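Local coordinates for 1-acyl-sn-glycerol-3-phosphate acyltransferase (Thermotoga maritima, PDB 5KYM), which catalyses transfer of an acyl group to 1-acyl-sn-glycerol-3-phosphate, yielding phosphatidic acid, as an integral membrane enzyme, at residues L9-Y14 against W200-P204; M88-I93 against V186-T191. All blocks are in the same frame, centred on the assembly; numbering follows the deposited sequence.

In the fold
Interaction 1 joins the N-terminal membrane helix 2-34 to the loop before strand 207-211, while interaction 2 lies in the interior of the alpha/beta acyltransferase domain and includes the aspartate of the HX4D motif. Both segments of interaction 2 fall between those of interaction 1 in the sequence. Their centres are about 17 Å apart, yet the two touch through M88: F202 CE1 lies 3.9 Å from M88 SD, and F13 CZ is 4.2 Å from M88 CE. Apolar packing thus runs from the membrane helix towards the presumed active site. The side chains of F13 and M88 are each about 10 Å from a bound nonane, and that of F13 is also about 10 Å from a bound phospholipid.

Interaction 1: L9-Y14 against W200-P204; sequences LTLYFY and WTFTP
An aromatic cluster and two hydrogen bonds join one helix of the N-terminal two-helix membrane motif to a loop of the acyltransferase domain. Residues 9-14 form a regular helical turn and a half within helix 2-34. Residues 200-204 are irregular but become extended from T201 onward, and the CA atoms of T10 and T201 stand 5.5 Å apart. At W200 the indole turns away from the helix, leaving the backbone to make the contact: the hydroxyl of Y14 (chi1 m) reaches across and donates from OH to W200 O at 3.0 Å. T201 presents its flank, with CB 3.4 Å from T10 OG1. F202 is the central residue. Its N donates to T10 OG1 at 3.0 Å, nearly linear at 168°; T10, in the m rotamer, also hydrogen-bonds through OG1 to N6 O one turn back. Threonine suits the site because this hydroxyl serves both backbones while its methyl CG2 packs at the edge of the F202 ring, 3.9 Å from F202 CD2. The F202 side chain (chi1 m) points at the helix, where a large flat ring fills the gap beside F13 and Y14. Both pairs are oblique: the centroid of the F202 ring is 4.6 Å from that of F13, with planes at 54°, and 5.5 Å from that of Y14, at 57°. F13 takes chi1 t, bringing its CD2 to 3.4 Å from F202 CZ. L60 touches both phenylalanines. T203 turns its side chain away, and P204, rigid and apolar, ends the contact, its ring CG resting 3.4 Å from CD2 of L9.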
# COMPACT_ATOMS: atom_id res chain seq x y z
N LEU A 9 5.30 -1.88 23.20
CA LEU A 9 5.06 -1.14 21.97
C LEU A 9 3.98 -1.82 21.13
O LEU A 9 3.02 -1.18 20.71
CB LEU A 9 6.31 -1.00 21.17
CG LEU A 9 6.15 -0.27 19.87
CD1 LEU A 9 5.80 1.17 20.09
CD2 LEU A 9 7.46 -0.33 19.14
N THR A 10 4.11 -3.12 20.96
CA THR A 10 3.10 -3.85 20.26
C THR A 10 1.69 -3.63 20.82
O THR A 10 0.75 -3.47 20.02
CB THR A 10 3.44 -5.34 20.23
OG1 THR A 10 4.77 -5.52 19.71
CG2 THR A 10 2.38 -6.11 19.37
N LEU A 11 1.55 -3.62 22.14
CA LEU A 11 0.23 -3.45 22.76
C LEU A 11 -0.31 -2.05 22.52
O LEU A 11 -1.44 -1.88 22.06
CB LEU A 11 0.30 -3.77 24.26
CG LEU A 11 0.31 -5.31 24.40
CD1 LEU A 11 1.21 -5.93 25.47
CD2 LEU A 11 -1.18 -5.67 24.60
N TYR A 12 0.53 -1.07 22.77
CA TYR A 12 0.26 0.32 22.47
C TYR A 12 -0.16 0.48 21.01
O TYR A 12 -1.18 1.15 20.72
CB TYR A 12 1.53 1.14 22.81
CG TYR A 12 1.52 2.61 22.52
CD1 TYR A 12 0.88 3.51 23.36
CD2 TYR A 12 2.26 3.11 21.45
CE1 TYR A 12 0.92 4.89 23.10
CE2 TYR A 12 2.34 4.48 21.17
CZ TYR A 12 1.67 5.38 21.99
OH TYR A 12 1.75 6.73 21.65
N PHE A 13 0.54 -0.18 20.08
CA PHE A 13 0.10 -0.05 18.70
C PHE A 13 -1.30 -0.61 18.46
O PHE A 13 -2.12 0.07 17.86
CB PHE A 13 1.08 -0.66 17.69
CG PHE A 13 0.64 -0.49 16.27
CD1 PHE A 13 0.88 0.71 15.62
CD2 PHE A 13 -0.02 -1.48 15.60
CE1 PHE A 13 0.44 0.91 14.31
CE2 PHE A 13 -0.44 -1.30 14.31
CZ PHE A 13 -0.24 -0.09 13.67
N TYR A 14 -1.58 -1.85 18.89
CA TYR A 14 -2.86 -2.46 18.57
C TYR A 14 -3.99 -1.72 19.24
O TYR A 14 -5.05 -1.53 18.64
CB TYR A 14 -2.88 -3.97 18.86
CG TYR A 14 -2.07 -4.80 17.87
CD1 TYR A 14 -2.33 -4.71 16.50
CD2 TYR A 14 -1.07 -5.63 18.29
CE1 TYR A 14 -1.61 -5.45 15.58
CE2 TYR A 14 -0.34 -6.39 17.41
CZ TYR A 14 -0.60 -6.32 16.04
OH TYR A 14 0.18 -7.04 15.11
N TRP A 200 4.16 -11.21 14.96
CA TRP A 200 2.97 -10.47 15.40
C TRP A 200 3.33 -9.25 16.24
O TRP A 200 2.42 -8.45 16.52
CB TRP A 200 2.07 -11.31 16.31
CG TRP A 200 1.37 -12.52 15.74
CD1 TRP A 200 1.27 -12.88 14.44
CD2 TRP A 200 0.62 -13.50 16.49
NE1 TRP A 200 0.55 -14.05 14.33
CE2 TRP A 200 0.12 -14.43 15.57
CE3 TRP A 200 0.32 -13.67 17.86
CZ2 TRP A 200 -0.65 -15.53 15.96
CZ3 TRP A 200 -0.44 -14.77 18.25
CH2 TRP A 200 -0.92 -15.68 17.30
N THR A 201 4.59 -9.17 16.69
CA THR A 201 5.16 -8.00 17.39
C THR A 201 5.94 -7.05 16.51
O THR A 201 6.52 -7.42 15.50
CB THR A 201 6.16 -8.39 18.54
OG1 THR A 201 7.40 -8.94 18.04
CG2 THR A 201 5.50 -9.32 19.48
N PHE A 202 6.02 -5.80 16.98
CA PHE A 202 6.74 -4.74 16.29
C PHE A 202 8.11 -4.53 16.91
O PHE A 202 8.34 -4.93 18.03
CB PHE A 202 5.93 -3.47 16.40
CG PHE A 202 4.63 -3.52 15.64
CD1 PHE A 202 4.58 -3.18 14.30
CD2 PHE A 202 3.46 -3.93 16.27
CE1 PHE A 202 3.39 -3.22 13.62
CE2 PHE A 202 2.27 -4.02 15.56
CZ PHE A 202 2.23 -3.63 14.25
N THR A 203 9.03 -3.92 16.15
CA THR A 203 10.28 -3.37 16.67
C THR A 203 10.54 -2.10 15.91
O THR A 203 10.55 -2.14 14.69
CB THR A 203 11.52 -4.28 16.39
OG1 THR A 203 11.74 -4.38 15.01
CG2 THR A 203 11.33 -5.73 16.85
N PRO A 204 10.77 -0.96 16.57
CA PRO A 204 10.99 0.27 15.78
C PRO A 204 12.19 0.24 14.86
O PRO A 204 13.08 -0.59 15.03
CB PRO A 204 11.21 1.33 16.85
CG PRO A 204 10.49 0.82 18.01
CD PRO A 204 10.75 -0.69 18.01

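Interaction 2: M88-I93 against V186-T191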
# COMPACT_ATOMS: atom_id res chain seq x y z
N MET A 88 2.70 -3.68 7.20
CA MET A 88 2.74 -2.26 7.23
C MET A 88 2.89 -1.62 5.83
O MET A 88 2.70 -0.39 5.68
CB MET A 88 3.86 -1.77 8.16
CG MET A 88 3.67 -2.09 9.63
SD MET A 88 2.05 -1.62 10.33
CE MET A 88 2.32 0.19 10.31
N ASP A 89 3.20 -2.41 4.80
CA ASP A 89 3.30 -1.84 3.47
C ASP A 89 2.03 -1.08 3.01
O ASP A 89 2.11 -0.03 2.44
CB ASP A 89 3.71 -2.90 2.46
CG ASP A 89 5.07 -3.47 2.72
OD1 ASP A 89 5.91 -2.82 3.40
OD2 ASP A 89 5.29 -4.59 2.20
N ILE A 90 0.88 -1.61 3.33
CA ILE A 90 -0.37 -0.95 2.99
C ILE A 90 -0.52 0.44 3.67
O ILE A 90 -0.73 1.44 2.97
CB ILE A 90 -1.53 -1.97 3.13
CG1 ILE A 90 -1.50 -2.89 1.86
CG2 ILE A 90 -2.89 -1.31 3.21
CD1 ILE A 90 -1.80 -2.26 0.43
N PRO A 91 -0.40 0.51 5.00
CA PRO A 91 -0.47 1.86 5.59
C PRO A 91 0.61 2.80 5.04
O PRO A 91 0.35 4.00 4.84
CB PRO A 91 -0.28 1.63 7.12
CG PRO A 91 0.03 0.17 7.29
CD PRO A 91 -0.44 -0.56 6.03
N LEU A 92 1.80 2.25 4.80
CA LEU A 92 2.88 3.00 4.21
C LEU A 92 2.48 3.56 2.84
O LEU A 92 2.55 4.77 2.67
CB LEU A 92 4.13 2.13 4.05
CG LEU A 92 5.35 2.74 3.41
CD1 LEU A 92 5.88 3.75 4.36
CD2 LEU A 92 6.40 1.71 3.13
N ILE A 93 2.07 2.72 1.88
CA ILE A 93 1.70 3.25 0.54
C ILE A 93 0.52 4.28 0.71
O ILE A 93 0.50 5.32 0.04
CB ILE A 93 1.25 2.17 -0.47
CG1 ILE A 93 2.16 0.96 -0.61
CG2 ILE A 93 1.02 2.77 -1.84
CD1 ILE A 93 3.53 1.24 -1.11
N VAL A 186 7.37 1.46 -7.09
CA VAL A 186 7.75 1.93 -5.75
C VAL A 186 8.62 0.91 -5.09
O VAL A 186 8.33 -0.22 -5.20
CB VAL A 186 6.51 2.15 -4.87
CG1 VAL A 186 6.91 2.39 -3.43
CG2 VAL A 186 5.75 3.34 -5.40
N SER A 187 9.65 1.32 -4.37
CA SER A 187 10.49 0.38 -3.66
C SER A 187 10.40 0.72 -2.18
O SER A 187 10.54 1.89 -1.79
CB SER A 187 11.92 0.53 -4.09
OG SER A 187 12.07 0.49 -5.49
N ILE A 188 10.17 -0.31 -1.36
CA ILE A 188 9.96 -0.17 0.09
C ILE A 188 11.12 -0.87 0.78
O ILE A 188 11.42 -2.06 0.46
CB ILE A 188 8.71 -0.92 0.51
CG1 ILE A 188 7.46 -0.30 -0.15
CG2 ILE A 188 8.57 -0.91 2.04
CD1 ILE A 188 6.13 -0.97 0.20
N TRP A 189 11.80 -0.17 1.69
CA TRP A 189 12.76 -0.84 2.53
C TRP A 189 12.67 -0.46 3.97
O TRP A 189 12.71 0.69 4.27
CB TRP A 189 14.13 -0.51 2.09
CG TRP A 189 15.14 -1.34 2.87
CD1 TRP A 189 16.03 -0.91 3.76
CD2 TRP A 189 15.28 -2.75 2.79
NE1 TRP A 189 16.74 -1.96 4.25
CE2 TRP A 189 16.30 -3.12 3.68
CE3 TRP A 189 14.63 -3.75 2.05
CZ2 TRP A 189 16.67 -4.43 3.89
CZ3 TRP A 189 15.00 -5.06 2.25
CH2 TRP A 189 16.01 -5.39 3.17
N GLY A 190 12.63 -1.45 4.85
CA GLY A 190 12.52 -1.25 6.32
C GLY A 190 11.22 -1.67 7.02
O GLY A 190 11.22 -1.84 8.21
N THR A 191 10.13 -1.82 6.32
CA THR A 191 8.94 -2.27 6.92
C THR A 191 9.15 -3.73 7.34
O THR A 191 8.52 -4.20 8.30
CB THR A 191 7.71 -2.16 6.01
OG1 THR A 191 7.93 -2.85 4.76
CG2 THR A 191 7.41 -0.78 5.74
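This is a buried helix-on-sheet contact near the centre of the chain: the beginning of helix 89-96 lies against strand 183-189 of the five-stranded mixed sheet. The axes of helix 89-93 and strand 186-189 come within 10.6 Å, their directions 126° apart. Alternation along the strand sends V186 and I188 towards the helix, and S187 and W189 towards helix 223-243. Branched residues suit both sides: L92 CD2 meets I188 CG2 at 3.6 Å, and I93 CD1 meets I188 CD1 at 3.7 Å and V186 CG1, more loosely, at 4.3 Å. D89 is the aspartate of the HX4D acyltransferase motif; its OD2 is hydrogen-bonded to ND1 of H84, the motif's histidine, an arrangement consistent with the family's proposed His-Asp charge relay. The other carboxylate oxygen, OD1, accepts a very short 2.4 Å hydrogen bond from T191 OG1, so the carboxylate is hydrogen-bonded at both oxygens and probably fixed in orientation. T191 follows G190, the N-cap residue of helix 191-194. At G190 phi is 112°, and a CB would press against the carbonyl oxygen of W189. The threonine also contributes its methyl, with T191 CG2 lying 3.7 Å from L92 CD2 and 4.4 Å from M88 CB.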